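PP1b (Porcine reproductive and respiratory syndrome virus, PDB 6JDR) probably unwinds RNA and DNA duplexes with 5' to 3' polarity at the cost of ATP, as the zinc-binding helicase part of the viral replicase polyprotein. Local coordinates at residues 178-181 / 182-186; 277-281 / 282-286; 375-378 / 379-383. The protein carries 1 engineered substitution. All coordinates share one frame; numbering follows the deposited sequence.

All three contacts are local and only partly buried. Interactions 1 and 2 lie on different helices of the helicase core, 174-184 and 281-287, each following a strand of the seven-stranded parallel sheet. Interaction 1 is a helix end with a ladder of backbone bonds and side chains split between core and surface. Interaction 2 is a helix start, with a polar link on one side and an aromatic contact on the other. Interaction 3 is a tight turn outside regular helix and strand, held mainly by two carbonyl oxygens. Interactions 1 and 2 do not touch. Interactions 2 and 3 do: Ile283 and Ala286 pack on Leu383, and Ala286 also meets Phe381.

Interaction 1 of 3, residues 178-181 / 182-186; sequences LDMI and RALGT
Leu178 and Arg182 make a side-chain contact one turn apart, near the C-terminal end of helix 174-184. The Leu178 methyl CD2 lies over one face of the guanidinium, off its centre, with CD2 3.5 Å from Arg182 NH2. Leu178 CG is anti to its backbone N (chi1 -176°), which turns the leucine branches onto that face. The arginine chain is extended from CG to NE and brings the flat group back along the helix. Asp179 OD1 lies 4.5 Å from Arg182 NH1, well out of the guanidinium plane, so only a loose charge attraction is likely. The same OD1 is hydrogen-bonded to Gln175, and the Asp179 side chain is about 5 Å from a bound zinc ion.

The helix links parallel strands 168-171 and 208-211 in a beta-alpha-beta unit of the helicase core. Its inner side carries Met180 and Leu184. The bent Met180 chain puts CE 3.8 Å from Leu184 CG. Both residues pack on Ile169, while Ile181 reaches Val209. Leu184 N bonds to Met180 O at 3.0 Å, and Gly185 N to Ile181 O at 3.1 Å. Gly185 then leaves the helix with positive phi (84°).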
# COMPACT_ATOMS: atom_id res chain seq x y z
N LEU A 178 -11.23 0.24 -13.54
CA LEU A 178 -12.28 -0.76 -13.76
C LEU A 178 -11.90 -2.12 -13.17
O LEU A 178 -12.73 -2.78 -12.55
CB LEU A 178 -12.59 -0.90 -15.26
CG LEU A 178 -13.74 -1.84 -15.66
CD1 LEU A 178 -15.04 -1.47 -14.97
CD2 LEU A 178 -13.92 -1.82 -17.18
N ASP A 179 -10.65 -2.52 -13.38
CA ASP A 179 -10.14 -3.76 -12.81
C ASP A 179 -10.28 -3.75 -11.29
O ASP A 179 -10.75 -4.73 -10.69
CB ASP A 179 -8.66 -3.96 -13.18
CG ASP A 179 -8.46 -4.22 -14.67
OD1 ASP A 179 -9.44 -4.53 -15.38
OD2 ASP A 179 -7.30 -4.10 -15.12
N MET A 180 -9.89 -2.64 -10.67
CA MET A 180 -9.95 -2.50 -9.21
C MET A 180 -11.39 -2.55 -8.71
O MET A 180 -11.67 -3.21 -7.71
CB MET A 180 -9.29 -1.19 -8.78
CG MET A 180 -9.10 -1.03 -7.27
SD MET A 180 -7.75 -2.02 -6.60
CE MET A 180 -8.62 -3.48 -6.04
N ILE A 181 -12.29 -1.85 -9.40
CA ILE A 181 -13.70 -1.82 -9.02
C ILE A 181 -14.32 -3.22 -9.04
O ILE A 181 -15.11 -3.57 -8.17
CB ILE A 181 -14.52 -0.86 -9.92
CG1 ILE A 181 -14.17 0.59 -9.58
CG2 ILE A 181 -16.02 -1.06 -9.75
CD1 ILE A 181 -14.57 1.59 -10.65
N ARG A 182 -13.96 -4.02 -10.05
CA ARG A 182 -14.45 -5.39 -10.16
C ARG A 182 -13.88 -6.30 -9.06
O ARG A 182 -14.58 -7.18 -8.57
CB ARG A 182 -14.12 -5.97 -11.54
CG ARG A 182 -14.95 -5.39 -12.67
CD ARG A 182 -14.33 -5.68 -14.03
NE ARG A 182 -15.17 -5.23 -15.14
CZ ARG A 182 -14.80 -5.25 -16.42
NH1 ARG A 182 -13.60 -5.69 -16.77
NH2 ARG A 182 -15.64 -4.82 -17.35
N ALA A 183 -12.62 -6.09 -8.70
CA ALA A 183 -11.96 -6.89 -7.67
C ALA A 183 -12.50 -6.59 -6.27
O ALA A 183 -12.56 -7.48 -5.42
CB ALA A 183 -10.46 -6.68 -7.71
N LEU A 184 -12.89 -5.34 -6.04
CA LEU A 184 -13.46 -4.95 -4.75
C LEU A 184 -14.90 -5.41 -4.60
O LEU A 184 -15.33 -5.77 -3.51
CB LEU A 184 -13.39 -3.43 -4.57
CG LEU A 184 -11.99 -2.82 -4.45
CD1 LEU A 184 -12.06 -1.31 -4.63
CD2 LEU A 184 -11.35 -3.17 -3.12
N GLY A 185 -15.65 -5.38 -5.70
CA GLY A 185 -17.07 -5.72 -5.67
C GLY A 185 -17.93 -4.55 -5.25
O GLY A 185 -18.76 -4.07 -6.03
N THR A 186 -17.73 -4.07 -4.02
CA THR A 186 -18.49 -2.95 -3.47
C THR A 186 -17.55 -1.79 -3.12
O THR A 186 -16.66 -1.94 -2.29
CB THR A 186 -19.27 -3.38 -2.20
OG1 THR A 186 -19.78 -4.71 -2.36
CG2 THR A 186 -20.44 -2.43 -1.93

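Interaction 2 of 3, residues 277-281 / 282-286; sequences WRFGQ and NICDA
Gln281 NE2 is gripped by two acceptors, Asp285 OD1 and the backbone oxygen of Leu295. The bond from Gln281 NE2 to Asp285 OD1 is 2.8 Å long and fairly straight, with an N-H...O angle of 156°. The carboxylate oxygen lies close to the amide plane of Gln281. The donor reaches OD1 on its syn side, tilted out of the carboxylate plane. The amide and carboxylate planes stand 54° apart. Gln281 OE1 accepts from Ser297 N, so both ends of the amide are held and its rotation is fixed. The Gln281 chain bends at chi2 (57°), which swings the amide forward along the first turn, to Asp285. The backbone makes a second link between these residues, from Asp285 N to Gln281 O at 2.8 Å.

Phe279 packs against the same turn from another side. Its CG stands in the crowded position between backbone N and carbonyl carbon, and the ring comes up to Ile283. Methyl CG2 of Ile283 makes a CH-pi contact over one face, 3.7 Å from the centroid of the Phe279 ring. It sits off centre, with CG2 3.4 Å from Phe279 CD2. Cys284 SG meets the ring obliquely, 3.7 Å from Phe279 CE2, in a sulfur-aromatic contact.

Gly280 occupies the N-cap position. Its oxygen accepts from Cys284 N at 3.3 Å, nearly straight, and weakly from Ile283 N. Asn282 ND2 bonds to Thr302 O, tying the helix start to a loop. Helix 281-287 runs between parallel neighbours 270-276 and 294-297, consistent with a beta-alpha-beta crossover of the helicase core; the contact is the capped start of that helix.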
# COMPACT_ATOMS: atom_id res chain seq x y z
N TRP A 277 2.76 -22.00 0.70
CA TRP A 277 1.83 -23.05 0.27
C TRP A 277 1.68 -24.19 1.28
O TRP A 277 0.87 -25.09 1.08
CB TRP A 277 2.30 -23.62 -1.08
CG TRP A 277 2.26 -22.63 -2.20
CD1 TRP A 277 3.30 -21.86 -2.65
CD2 TRP A 277 1.13 -22.29 -3.02
NE1 TRP A 277 2.88 -21.07 -3.70
CE2 TRP A 277 1.56 -21.32 -3.95
CE3 TRP A 277 -0.20 -22.73 -3.07
CZ2 TRP A 277 0.70 -20.76 -4.90
CZ3 TRP A 277 -1.05 -22.18 -4.02
CH2 TRP A 277 -0.59 -21.21 -4.92
N ARG A 278 2.46 -24.15 2.36
CA ARG A 278 2.53 -25.26 3.31
C ARG A 278 1.51 -25.17 4.45
O ARG A 278 1.08 -26.19 4.96
CB ARG A 278 3.94 -25.38 3.88
CG ARG A 278 4.98 -25.84 2.87
CD ARG A 278 6.32 -26.11 3.53
NE ARG A 278 6.93 -24.89 4.05
CZ ARG A 278 8.00 -24.85 4.84
NH1 ARG A 278 8.60 -25.97 5.24
NH2 ARG A 278 8.47 -23.67 5.25
N PHE A 279 1.14 -23.95 4.84
CA PHE A 279 0.20 -23.75 5.94
C PHE A 279 -0.57 -22.43 5.81
O PHE A 279 -0.21 -21.56 5.02
CB PHE A 279 0.92 -23.82 7.30
CG PHE A 279 2.25 -23.11 7.32
CD1 PHE A 279 3.44 -23.84 7.29
CD2 PHE A 279 2.32 -21.72 7.37
CE1 PHE A 279 4.66 -23.19 7.31
CE2 PHE A 279 3.55 -21.08 7.39
CZ PHE A 279 4.72 -21.81 7.36
N GLY A 280 -1.61 -22.30 6.62
CA GLY A 280 -2.51 -21.15 6.55
C GLY A 280 -1.93 -19.84 7.02
O GLY A 280 -0.82 -19.79 7.57
N GLN A 281 -2.69 -18.77 6.81
CA GLN A 281 -2.25 -17.41 7.11
C GLN A 281 -2.01 -17.19 8.60
O GLN A 281 -1.08 -16.48 8.98
CB GLN A 281 -3.29 -16.40 6.60
CG GLN A 281 -2.85 -14.94 6.68
CD GLN A 281 -1.56 -14.69 5.92
OE1 GLN A 281 -1.39 -15.13 4.78
NE2 GLN A 281 -0.63 -13.98 6.56
N ASN A 282 -2.85 -17.80 9.44
CA ASN A 282 -2.70 -17.68 10.90
C ASN A 282 -1.34 -18.17 11.40
O ASN A 282 -0.80 -17.62 12.37
CB ASN A 282 -3.83 -18.44 11.62
CG ASN A 282 -3.87 -19.92 11.26
OD1 ASN A 282 -3.72 -20.29 10.09
ND2 ASN A 282 -4.07 -20.77 12.26
N ILE A 283 -0.78 -19.17 10.73
CA ILE A 283 0.55 -19.68 11.06
C ILE A 283 1.59 -18.68 10.59
O ILE A 283 2.50 -18.32 11.34
CB ILE A 283 0.83 -21.05 10.40
CG1 ILE A 283 -0.21 -22.09 10.83
CG2 ILE A 283 2.24 -21.53 10.74
CD1 ILE A 283 -0.36 -22.25 12.32
N CYS A 284 1.46 -18.23 9.33
CA CYS A 284 2.33 -17.19 8.77
C CYS A 284 2.43 -15.98 9.71
O CYS A 284 3.52 -15.46 9.93
CB CYS A 284 1.82 -16.75 7.40
SG CYS A 284 1.99 -17.97 6.08
N ASP A 285 1.29 -15.55 10.25
CA ASP A 285 1.25 -14.42 11.19
C ASP A 285 2.06 -14.68 12.46
O ASP A 285 2.78 -13.79 12.93
CB ASP A 285 -0.20 -14.10 11.57
CG ASP A 285 -1.01 -13.54 10.40
OD1 ASP A 285 -0.42 -13.29 9.31
OD2 ASP A 285 -2.24 -13.35 10.56
N ALA A 286 1.93 -15.88 13.02
CA ALA A 286 2.62 -16.23 14.27
C ALA A 286 4.13 -16.29 14.07
O ALA A 286 4.89 -15.85 14.93
CB ALA A 286 2.10 -17.55 14.81

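Interaction 3 of 3, residues 375-378 / 379-383; sequences RQLQ and SVFDL. Engineered in segment 379-383: Val380 (natural residue Met).
Ser379 turns OG back toward Gln376 by placing it between its own N and carbonyl carbon (chi1 63°), while Leu377 sets CG opposite its backbone N (chi1 -177°) and so sends its methyls toward Phe381 and Leu383. Ser379 OG then gives a hydrogen bond of 2.9 Å to Gln376 O. The hydroxyl approaches from above the carbonyl plane. Val380 CG2 rests 3.6 Å from the same Gln376 O. Val380 is an engineered residue, Met in the natural sequence.

Leu377 O takes two backbone donors. Phe381 N reaches Leu377 O at 2.7 Å, nearly end-on to the carbonyl. Val380 N reaches Leu377 O at 3.1 Å from well above the carbonyl plane. Gln378 and Ser379 have the backbone angles of the central residues of a type I beta turn, which the bond from Val380 N closes over residues 377-380. The bond from Phe381 N spans one residue more and closes an alpha turn over 377-381.

Methyl CD1 of Leu377 lies 4.0 Å from Phe381 CB, at the base of the aromatic side chain. The other methyl, CD2, meets Leu383 CD2 at 4.2 Å. The Phe381 ring leads away to Arg354, which makes a cation-pi contact with it, while Leu377 packs on Tyr306 and Leu383 on Ile283. Gln376 is fixed from outside the turn, with OE1 bonded to Ser351 N and NE2 to Thr348 O.

The turn lies in the loop after strand 367-371 and packs against helices 281-287 and 354-361. Its polar grip is concentrated on two carbonyl oxygens, and the apolar contacts across it are few and long. The backbone and serine bonds probably set its shape, while apolar packing of Leu377, Phe381 and Leu383, with the outside bonds of Gln376, holds it to the fold.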
# COMPACT_ATOMS: atom_id res chain seq x y z
N ARG A 375 1.20 -23.57 29.88
CA ARG A 375 1.02 -22.31 29.15
C ARG A 375 2.37 -21.65 28.83
O ARG A 375 2.59 -20.48 29.14
CB ARG A 375 0.12 -21.34 29.94
CG ARG A 375 -1.30 -21.84 30.15
CD ARG A 375 -2.01 -22.10 28.83
NE ARG A 375 -3.47 -22.03 28.93
CZ ARG A 375 -4.31 -22.17 27.91
NH1 ARG A 375 -3.86 -22.40 26.68
NH2 ARG A 375 -5.62 -22.08 28.12
N GLN A 376 3.26 -22.43 28.22
CA GLN A 376 4.61 -21.97 27.89
C GLN A 376 4.79 -21.57 26.42
O GLN A 376 5.81 -20.98 26.06
CB GLN A 376 5.64 -23.04 28.27
CG GLN A 376 5.67 -24.27 27.38
CD GLN A 376 6.48 -25.41 27.99
OE1 GLN A 376 7.71 -25.35 28.03
NE2 GLN A 376 5.78 -26.44 28.45
N LEU A 377 3.81 -21.89 25.58
CA LEU A 377 3.84 -21.51 24.17
C LEU A 377 3.54 -20.02 23.99
O LEU A 377 4.11 -19.38 23.10
CB LEU A 377 2.86 -22.36 23.36
CG LEU A 377 2.83 -22.11 21.85
CD1 LEU A 377 4.22 -22.27 21.24
CD2 LEU A 377 1.84 -23.05 21.18
N GLN A 378 2.65 -19.49 24.82
CA GLN A 378 2.33 -18.05 24.86
C GLN A 378 3.57 -17.17 24.99
O GLN A 378 3.70 -16.17 24.30
CB GLN A 378 1.40 -17.74 26.04
CG GLN A 378 -0.02 -18.24 25.86
CD GLN A 378 -0.82 -18.22 27.15
OE1 GLN A 378 -0.44 -17.55 28.12
NE2 GLN A 378 -1.93 -18.96 27.17
N SER A 379 4.49 -17.56 25.88
CA SER A 379 5.69 -16.78 26.15
C SER A 379 6.73 -16.82 25.03
O SER A 379 7.79 -16.19 25.13
CB SER A 379 6.33 -17.24 27.46
OG SER A 379 6.76 -18.59 27.37
N VAL A 380 6.45 -17.58 23.97
CA VAL A 380 7.32 -17.67 22.81
C VAL A 380 6.60 -17.29 21.51
O VAL A 380 7.21 -16.75 20.58
CB VAL A 380 7.90 -19.09 22.68
CG1 VAL A 380 9.01 -19.13 21.64
CG2 VAL A 380 8.43 -19.57 24.02
N PHE A 381 5.30 -17.57 21.43
CA PHE A 381 4.52 -17.34 20.22
C PHE A 381 3.15 -16.75 20.52
O PHE A 381 2.58 -17.00 21.58
CB PHE A 381 4.33 -18.65 19.46
CG PHE A 381 5.38 -18.92 18.43
CD1 PHE A 381 6.60 -19.47 18.79
CD2 PHE A 381 5.14 -18.62 17.10
CE1 PHE A 381 7.57 -19.72 17.84
CE2 PHE A 381 6.11 -18.86 16.14
CZ PHE A 381 7.32 -19.42 16.51
N ASP A 382 2.64 -15.98 19.57
CA ASP A 382 1.25 -15.56 19.55
C ASP A 382 0.55 -16.46 18.54
O ASP A 382 0.72 -16.30 17.33
CB ASP A 382 1.11 -14.09 19.15
CG ASP A 382 1.74 -13.15 20.17
OD1 ASP A 382 2.41 -12.18 19.75
OD2 ASP A 382 1.57 -13.39 21.38
N LEU A 383 -0.20 -17.43 19.05
CA LEU A 383 -0.88 -18.40 18.21
C LEU A 383 -2.28 -18.65 18.75
O LEU A 383 -2.48 -19.54 19.57
CB LEU A 383 -0.08 -19.70 18.15
CG LEU A 383 -0.60 -20.78 17.20
CD1 LEU A 383 -0.53 -20.34 15.75
CD2 LEU A 383 0.18 -22.07 17.41